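Local structure of putative rubredoxin reductase (Rhodopseudomonas palustris, 3FG2) at residues N1-A12 against I97-T106. The protein probably uses its FAD cofactor to pass electrons from NADH to the ferredoxin that serves the cytochrome CYP199A2. Residues are numbered along the deposited sequence; the frame is centred on the assembly and turned at random.
With FAD (flavin-adenine dinucleotide), chain B.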
ATOM      1  N   ASN A   1     -24.495  18.502 -13.973  1.00 59.89           N
ATOM      2  CA  ASN A   1     -24.721  18.346 -12.507  1.00 59.49           C
ATOM      3  C   ASN A   1     -23.581  18.986 -11.710  1.00 59.09           C
ATOM      4  O   ASN A   1     -22.530  19.317 -12.262  1.00 59.13           O
ATOM      5  CB  ASN A   1     -24.837  16.863 -12.150  1.00 59.77           C
ATOM      6  CG  ASN A   1     -25.416  16.640 -10.767  1.00 60.88           C
ATOM      7  OD1 ASN A   1     -25.475  15.511 -10.280  1.00 61.99           O
ATOM      8  ND2 ASN A   1     -25.856  17.720 -10.128  1.00 60.87           N
ATOM      9  N   ASP A   2     -23.789  19.148 -10.409  1.00 58.54           N
ATOM     10  CA  ASP A   2     -22.793  19.772  -9.542  1.00 57.41           C
ATOM     11  C   ASP A   2     -22.137  18.786  -8.575  1.00 55.31           C
ATOM     12  O   ASP A   2     -21.037  19.026  -8.066  1.00 54.68           O
ATOM     13  CB  ASP A   2     -23.460  20.889  -8.739  1.00 59.07           C
ATOM     14  CG  ASP A   2     -22.465  21.736  -7.988  1.00 60.18           C
ATOM     15  OD1 ASP A   2     -22.887  22.459  -7.063  1.00 61.95           O
ATOM     16  OD2 ASP A   2     -21.265  21.685  -8.333  1.00 61.56           O
ATOM     17  N   THR A   3     -22.825  17.678  -8.326  1.00 52.73           N
ATOM     18  CA  THR A   3     -22.353  16.651  -7.409  1.00 50.13           C
ATOM     19  C   THR A   3     -21.064  15.942  -7.830  1.00 47.42           C
ATOM     20  O   THR A   3     -20.832  15.680  -9.013  1.00 45.64           O
ATOM     21  CB  THR A   3     -23.451  15.588  -7.192  1.00 51.07           C
ATOM     22  OG1 THR A   3     -24.621  16.218  -6.654  1.00 52.31           O
ATOM     23  CG2 THR A   3     -22.975  14.505  -6.231  1.00 50.39           C
ATOM     24  N   VAL A   4     -20.228  15.646  -6.837  1.00 44.37           N
ATOM     25  CA  VAL A   4     -18.973  14.935  -7.052  1.00 42.13           C
ATOM     26  C   VAL A   4     -19.136  13.576  -6.393  1.00 40.54           C
ATOM     27  O   VAL A   4     -19.327  13.480  -5.178  1.00 40.53           O
ATOM     28  CB  VAL A   4     -17.771  15.650  -6.399  1.00 41.10           C
ATOM     29  CG1 VAL A   4     -16.539  14.754  -6.471  1.00 40.36           C
ATOM     30  CG2 VAL A   4     -17.499  16.966  -7.102  1.00 38.50           C
ATOM     31  N   LEU A   5     -19.069  12.526  -7.201  1.00 38.63           N
ATOM     32  CA  LEU A   5     -19.227  11.175  -6.689  1.00 36.61           C
ATOM     33  C   LEU A   5     -17.881  10.485  -6.513  1.00 34.90           C
ATOM     34  O   LEU A   5     -17.089  10.406  -7.454  1.00 34.14           O
ATOM     35  CB  LEU A   5     -20.109  10.366  -7.646  1.00 37.33           C
ATOM     36  CG  LEU A   5     -21.477   9.908  -7.135  1.00 38.37           C
ATOM     37  CD1 LEU A   5     -22.152  11.022  -6.349  1.00 37.91           C
ATOM     38  CD2 LEU A   5     -22.330   9.475  -8.321  1.00 37.35           C
ATOM     39  N   ILE A   6     -17.629   9.992  -5.302  1.00 32.56           N
ATOM     40  CA  ILE A   6     -16.382   9.296  -5.010  1.00 30.21           C
ATOM     41  C   ILE A   6     -16.670   7.815  -4.821  1.00 30.04           C
ATOM     42  O   ILE A   6     -17.436   7.434  -3.929  1.00 28.90           O
ATOM     43  CB  ILE A   6     -15.728   9.807  -3.725  1.00 28.61           C
ATOM     44  CG1 ILE A   6     -15.623  11.330  -3.758  1.00 26.71           C
ATOM     45  CG2 ILE A   6     -14.350   9.183  -3.578  1.00 27.25           C
ATOM     46  CD1 ILE A   6     -15.244  11.930  -2.422  1.00 25.58           C
ATOM     47  N   ALA A   7     -16.049   6.993  -5.665  1.00 28.84           N
ATOM     48  CA  ALA A   7     -16.211   5.538  -5.624  1.00 26.95           C
ATOM     49  C   ALA A   7     -15.031   4.912  -4.900  1.00 25.75           C
ATOM     50  O   ALA A   7     -13.946   4.791  -5.465  1.00 24.78           O
ATOM     51  CB  ALA A   7     -16.294   4.989  -7.033  1.00 23.86           C
ATOM     52  N   GLY A   8     -15.254   4.502  -3.658  1.00 26.38           N
ATOM     53  CA  GLY A   8     -14.183   3.918  -2.867  1.00 25.68           C
ATOM     54  C   GLY A   8     -13.920   4.857  -1.706  1.00 25.98           C
ATOM     55  O   GLY A   8     -13.605   6.028  -1.922  1.00 26.04           O
ATOM     56  N   ALA A   9     -14.060   4.357  -0.481  1.00 25.40           N
ATOM     57  CA  ALA A   9     -13.861   5.185   0.705  1.00 24.92           C
ATOM     58  C   ALA A   9     -12.696   4.735   1.583  1.00 24.92           C
ATOM     59  O   ALA A   9     -12.850   4.573   2.797  1.00 23.06           O
ATOM     60  CB  ALA A   9     -15.144   5.229   1.529  1.00 24.61           C
ATOM     61  N   GLY A  10     -11.544   4.516   0.952  1.00 24.37           N
ATOM     62  CA  GLY A  10     -10.348   4.129   1.679  1.00 24.03           C
ATOM     63  C   GLY A  10      -9.538   5.402   1.855  1.00 24.60           C
ATOM     64  O   GLY A  10     -10.119   6.492   1.892  1.00 25.03           O
ATOM     65  N   HIS A  11      -8.215   5.300   1.938  1.00 22.44           N
ATOM     66  CA  HIS A  11      -7.407   6.500   2.108  1.00 21.88           C
ATOM     67  C   HIS A  11      -7.689   7.593   1.080  1.00 22.40           C
ATOM     68  O   HIS A  11      -8.060   8.700   1.447  1.00 23.16           O
ATOM     69  CB  HIS A  11      -5.916   6.162   2.109  1.00 19.40           C
ATOM     70  CG  HIS A  11      -5.435   5.595   3.408  1.00 17.35           C
ATOM     71  ND1 HIS A  11      -5.526   4.256   3.716  1.00 16.52           N
ATOM     72  CD2 HIS A  11      -4.912   6.198   4.504  1.00 18.31           C
ATOM     73  CE1 HIS A  11      -5.082   4.055   4.944  1.00 17.82           C
ATOM     74  NE2 HIS A  11      -4.705   5.217   5.446  1.00 18.85           N
ATOM     75  N   ALA A  12      -7.518   7.290  -0.201  1.00 22.80           N
ATOM     76  CA  ALA A  12      -7.756   8.281  -1.253  1.00 23.69           C
ATOM     77  C   ALA A  12      -9.201   8.807  -1.313  1.00 25.03           C
ATOM     78  O   ALA A  12      -9.426  10.015  -1.443  1.00 23.38           O
ATOM     79  CB  ALA A  12      -7.355   7.705  -2.612  1.00 20.83           C
ATOM     80  N   ILE A  97     -27.130   7.298  -9.598  1.00 49.84           N
ATOM     81  CA  ILE A  97     -26.922   8.699  -9.269  1.00 48.51           C
ATOM     82  C   ILE A  97     -26.248   9.465 -10.395  1.00 49.17           C
ATOM     83  O   ILE A  97     -25.394   8.927 -11.096  1.00 49.00           O
ATOM     84  CB  ILE A  97     -26.061   8.835  -7.996  1.00 46.73           C
ATOM     85  CG1 ILE A  97     -26.720   8.073  -6.847  1.00 44.56           C
ATOM     86  CG2 ILE A  97     -25.889  10.303  -7.631  1.00 47.33           C
ATOM     87  CD1 ILE A  97     -25.933   8.109  -5.564  1.00 43.33           C
ATOM     88  N   GLU A  98     -26.653  10.721 -10.574  1.00 49.52           N
ATOM     89  CA  GLU A  98     -26.052  11.570 -11.596  1.00 50.49           C
ATOM     90  C   GLU A  98     -24.857  12.233 -10.933  1.00 48.65           C
ATOM     91  O   GLU A  98     -24.863  12.472  -9.723  1.00 48.52           O
ATOM     92  CB  GLU A  98     -27.012  12.665 -12.057  1.00 52.75           C
ATOM     93  CG  GLU A  98     -28.276  12.187 -12.726  1.00 57.48           C
ATOM     94  CD  GLU A  98     -29.100  13.346 -13.256  1.00 59.18           C
ATOM     95  OE1 GLU A  98     -28.644  14.016 -14.210  1.00 60.85           O
ATOM     96  OE2 GLU A  98     -30.195  13.597 -12.708  1.00 61.46           O
ATOM     97  N   TYR A  99     -23.834  12.537 -11.720  1.00 45.14           N
ATOM     98  CA  TYR A  99     -22.659  13.171 -11.163  1.00 42.76           C
ATOM     99  C   TYR A  99     -22.144  14.278 -12.065  1.00 42.42           C
ATOM    100  O   TYR A  99     -22.344  14.245 -13.284  1.00 41.98           O
ATOM    101  CB  TYR A  99     -21.555  12.125 -10.926  1.00 41.40           C
ATOM    102  CG  TYR A  99     -21.043  11.435 -12.181  1.00 38.38           C
ATOM    103  CD1 TYR A  99     -20.222  12.106 -13.086  1.00 37.52           C
ATOM    104  CD2 TYR A  99     -21.406  10.122 -12.474  1.00 36.60           C
ATOM    105  CE1 TYR A  99     -19.780  11.492 -14.250  1.00 35.03           C
ATOM    106  CE2 TYR A  99     -20.969   9.499 -13.636  1.00 34.09           C
ATOM    107  CZ  TYR A  99     -20.161  10.191 -14.519  1.00 35.10           C
ATOM    108  OH  TYR A  99     -19.748   9.591 -15.682  1.00 33.43           O
ATOM    109  N   GLY A 100     -21.505  15.270 -11.449  1.00 41.91           N
ATOM    110  CA  GLY A 100     -20.918  16.358 -12.205  1.00 39.79           C
ATOM    111  C   GLY A 100     -19.533  15.853 -12.562  1.00 39.47           C
ATOM    112  O   GLY A 100     -19.104  15.900 -13.718  1.00 39.69           O
ATOM    113  N   HIS A 101     -18.835  15.357 -11.543  1.00 37.70           N
ATOM    114  CA  HIS A 101     -17.505  14.792 -11.716  1.00 35.82           C
ATOM    115  C   HIS A 101     -17.417  13.515 -10.885  1.00 34.45           C
ATOM    116  O   HIS A 101     -17.875  13.471  -9.735  1.00 34.60           O
ATOM    117  CB  HIS A 101     -16.423  15.786 -11.283  1.00 35.12           C
ATOM    118  CG  HIS A 101     -15.071  15.483 -11.854  1.00 34.91           C
ATOM    119  ND1 HIS A 101     -14.266  14.474 -11.371  1.00 35.94           N
ATOM    120  CD2 HIS A 101     -14.416  16.008 -12.917  1.00 35.02           C
ATOM    121  CE1 HIS A 101     -13.176  14.389 -12.113  1.00 35.37           C
ATOM    122  NE2 HIS A 101     -13.243  15.307 -13.058  1.00 35.73           N
ATOM    123  N   LEU A 102     -16.846  12.476 -11.484  1.00 32.07           N
ATOM    124  CA  LEU A 102     -16.693  11.175 -10.834  1.00 32.25           C
ATOM    125  C   LEU A 102     -15.240  10.899 -10.451  1.00 31.11           C
ATOM    126  O   LEU A 102     -14.338  10.994 -11.288  1.00 31.76           O
ATOM    127  CB  LEU A 102     -17.195  10.062 -11.766  1.00 31.26           C
ATOM    128  CG  LEU A 102     -16.967   8.613 -11.323  1.00 31.26           C
ATOM    129  CD1 LEU A 102     -17.632   8.377  -9.979  1.00 30.14           C
ATOM    130  CD2 LEU A 102     -17.525   7.655 -12.376  1.00 31.22           C
ATOM    131  N   VAL A 103     -15.022  10.560  -9.186  1.00 29.57           N
ATOM    132  CA  VAL A 103     -13.683  10.255  -8.693  1.00 29.48           C
ATOM    133  C   VAL A 103     -13.566   8.762  -8.370  1.00 29.20           C
ATOM    134  O   VAL A 103     -14.273   8.245  -7.501  1.00 28.80           O
ATOM    135  CB  VAL A 103     -13.352  11.075  -7.419  1.00 28.92           C
ATOM    136  CG1 VAL A 103     -12.053  10.587  -6.800  1.00 29.96           C
ATOM    137  CG2 VAL A 103     -13.235  12.552  -7.767  1.00 28.20           C
ATOM    138  N   LEU A 104     -12.677   8.075  -9.081  1.00 28.92           N
ATOM    139  CA  LEU A 104     -12.458   6.645  -8.863  1.00 28.80           C
ATOM    140  C   LEU A 104     -11.304   6.440  -7.891  1.00 28.51           C
ATOM    141  O   LEU A 104     -10.169   6.836  -8.167  1.00 28.40           O
ATOM    142  CB  LEU A 104     -12.147   5.937 -10.184  1.00 25.92           C
ATOM    143  CG  LEU A 104     -13.276   6.011 -11.214  1.00 25.44           C
ATOM    144  CD1 LEU A 104     -12.873   5.290 -12.492  1.00 23.31           C
ATOM    145  CD2 LEU A 104     -14.541   5.395 -10.611  1.00 23.96           C
ATOM    146  N   ALA A 105     -11.615   5.835  -6.748  1.00 27.36           N
ATOM    147  CA  ALA A 105     -10.631   5.560  -5.708  1.00 27.13           C
ATOM    148  C   ALA A 105     -10.947   4.163  -5.188  1.00 25.84           C
ATOM    149  O   ALA A 105     -11.122   3.950  -3.988  1.00 23.89           O
ATOM    150  CB  ALA A 105     -10.754   6.583  -4.591  1.00 27.55           C
ATOM    151  N   THR A 106     -11.012   3.226  -6.129  1.00 24.99           N
ATOM    152  CA  THR A 106     -11.346   1.833  -5.867  1.00 24.86           C
ATOM    153  C   THR A 106     -10.199   0.988  -5.336  1.00 25.09           C
ATOM    154  O   THR A 106     -10.394  -0.180  -5.004  1.00 23.74           O
ATOM    155  CB  THR A 106     -11.876   1.171  -7.151  1.00 26.40           C
ATOM    156  OG1 THR A 106     -10.936   1.374  -8.215  1.00 25.01           O
ATOM    157  CG2 THR A 106     -13.211   1.780  -7.551  1.00 25.69           C
TER
HETATM  158  PA  FAD B 449      -7.814   1.600  -0.353  1.00 26.04           P
HETATM  159  O1A FAD B 449      -7.590   0.156  -0.620  1.00 24.05           O
HETATM  160  O2A FAD B 449      -7.534   2.142   0.856  1.00 25.47           O
HETATM  161  O5B FAD B 449      -9.349   1.643  -0.424  1.00 24.90           O
HETATM  162  C5B FAD B 449     -10.141   1.199  -1.572  1.00 25.89           C
HETATM  163  C4B FAD B 449     -11.590   1.158  -1.039  1.00 25.82           C
HETATM  164  O4B FAD B 449     -12.483   1.165  -2.217  1.00 24.46           O
HETATM  165  C3B FAD B 449     -11.971  -0.100  -0.238  1.00 27.30           C
HETATM  166  O3B FAD B 449     -12.644   0.109   0.964  1.00 30.34           O
HETATM  167  C2B FAD B 449     -12.679  -0.925  -1.276  1.00 27.08           C
HETATM  168  O2B FAD B 449     -13.482  -1.930  -0.739  1.00 27.50           O
HETATM  169  C1B FAD B 449     -13.490   0.132  -1.965  1.00 27.42           C
HETATM  170  N9A FAD B 449     -13.995  -0.173  -3.306  1.00 28.16           N
HETATM  171  C8A FAD B 449     -13.364  -0.898  -4.283  1.00 28.21           C
HETATM  172  N7A FAD B 449     -14.084  -1.007  -5.393  1.00 29.32           N
HETATM  173  C5A FAD B 449     -15.237  -0.325  -5.138  1.00 29.92           C
HETATM  174  C6A FAD B 449     -16.441  -0.078  -5.964  1.00 31.86           C
HETATM  175  N6A FAD B 449     -16.603  -0.520  -7.190  1.00 33.57           N
HETATM  176  N1A FAD B 449     -17.421   0.673  -5.347  1.00 32.68           N
HETATM  177  C2A FAD B 449     -17.293   1.156  -4.066  1.00 32.09           C
HETATM  178  N3A FAD B 449     -16.230   0.975  -3.247  1.00 31.63           N
HETATM  179  C4A FAD B 449     -15.224   0.225  -3.828  1.00 29.84           C
HETATM  180  N1  FAD B 449       1.130   2.291   2.922  1.00 20.90           N
HETATM  181  C2  FAD B 449       2.053   3.028   3.539  1.00 21.55           C
HETATM  182  O2  FAD B 449       2.488   4.023   3.044  1.00 21.84           O
HETATM  183  N3  FAD B 449       2.572   2.673   4.828  1.00 21.24           N
HETATM  184  C4  FAD B 449       2.133   1.546   5.499  1.00 23.27           C
HETATM  185  O4  FAD B 449       2.592   1.279   6.594  1.00 25.16           O
HETATM  186  C4X FAD B 449       1.118   0.733   4.835  1.00 22.39           C
HETATM  187  N5  FAD B 449       0.642  -0.378   5.447  1.00 22.12           N
HETATM  188  C5X FAD B 449      -0.326  -1.122   4.795  1.00 20.30           C
HETATM  189  C6  FAD B 449      -0.824  -2.278   5.459  1.00 19.35           C
HETATM  190  C7  FAD B 449      -1.796  -3.078   4.892  1.00 18.35           C
HETATM  191  C7M FAD B 449      -2.292  -4.299   5.642  1.00 18.38           C
HETATM  192  C8  FAD B 449      -2.337  -2.741   3.571  1.00 18.14           C
HETATM  193  C8M FAD B 449      -3.404  -3.569   2.890  1.00 13.57           C
HETATM  194  C9  FAD B 449      -1.848  -1.599   2.900  1.00 17.70           C
HETATM  195  C9A FAD B 449      -0.853  -0.788   3.500  1.00 20.48           C
HETATM  196  N10 FAD B 449      -0.314   0.412   2.873  1.00 21.33           N
HETATM  197  C10 FAD B 449       0.637   1.162   3.506  1.00 20.51           C
HETATM  198  C1' FAD B 449      -0.851   0.779   1.538  1.00 18.76           C
HETATM  199  C2' FAD B 449      -2.059   1.754   1.688  1.00 20.47           C
HETATM  200  O2' FAD B 449      -3.014   1.145   2.528  1.00 21.53           O
HETATM  201  C3' FAD B 449      -2.619   2.015   0.305  1.00 19.73           C
HETATM  202  O3' FAD B 449      -1.631   2.651  -0.498  1.00 19.89           O
HETATM  203  C4' FAD B 449      -3.843   2.909   0.405  1.00 21.07           C
HETATM  204  O4' FAD B 449      -4.863   2.283   1.227  1.00 19.28           O
HETATM  205  C5' FAD B 449      -4.381   3.143  -0.986  1.00 21.06           C
HETATM  206  O5' FAD B 449      -5.673   4.037  -0.837  1.00 21.57           O
HETATM  207  P   FAD B 449      -6.822   3.835  -1.784  1.00 24.67           P
HETATM  208  O1P FAD B 449      -7.827   4.918  -1.299  1.00 26.46           O
HETATM  209  O2P FAD B 449      -6.474   3.913  -3.132  1.00 25.23           O
HETATM  210  O3P FAD B 449      -7.407   2.503  -1.598  1.00 26.60           O
HETATM  211  O   HOH W   1     -10.519   5.139  -1.427  1.00 23.49           O
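V103 holds L5 and A7 with two backbone hydrogen bonds: its N gives a straight one to L5 O (2.7 Å), and its O takes one from A7 N. Strands 4-7 and 101-104 run parallel here. At the start of the ladder T3 O is gripped twice, by G100 N (2.6 Å) and by H101 N. L5 packs on one face: its CD2 lies 3.7 Å from I97 CG2 and also touches Y99 CB, while its CB meets L102 CD1. On the other face V4 and I6 touch the two methyls of V103. This is the Rossmann-type FAD-binding fold, and the two strands are neighbours inside its parallel sheet. Strand 4-7 leads into the glycine-rich turn at G8 and G10. Beyond it, A12 N binds FAD O1P at 2.6 Å. One water links G10 N, A105 O and that same phosphate oxygen. With CG anti to its carbonyl carbon (chi1 -78°), H11 reaches the ribityl chain, where ND1 and FAD O4' share a hydrogen bond of 3.2 Å. A leucine here would probably leave O4' without this partner and the ribityl chain less fixed. F61 meets the H11 ring edge-to-face. Strand 29-32 flanks 4-7, and strand 270-272 flanks 101-104.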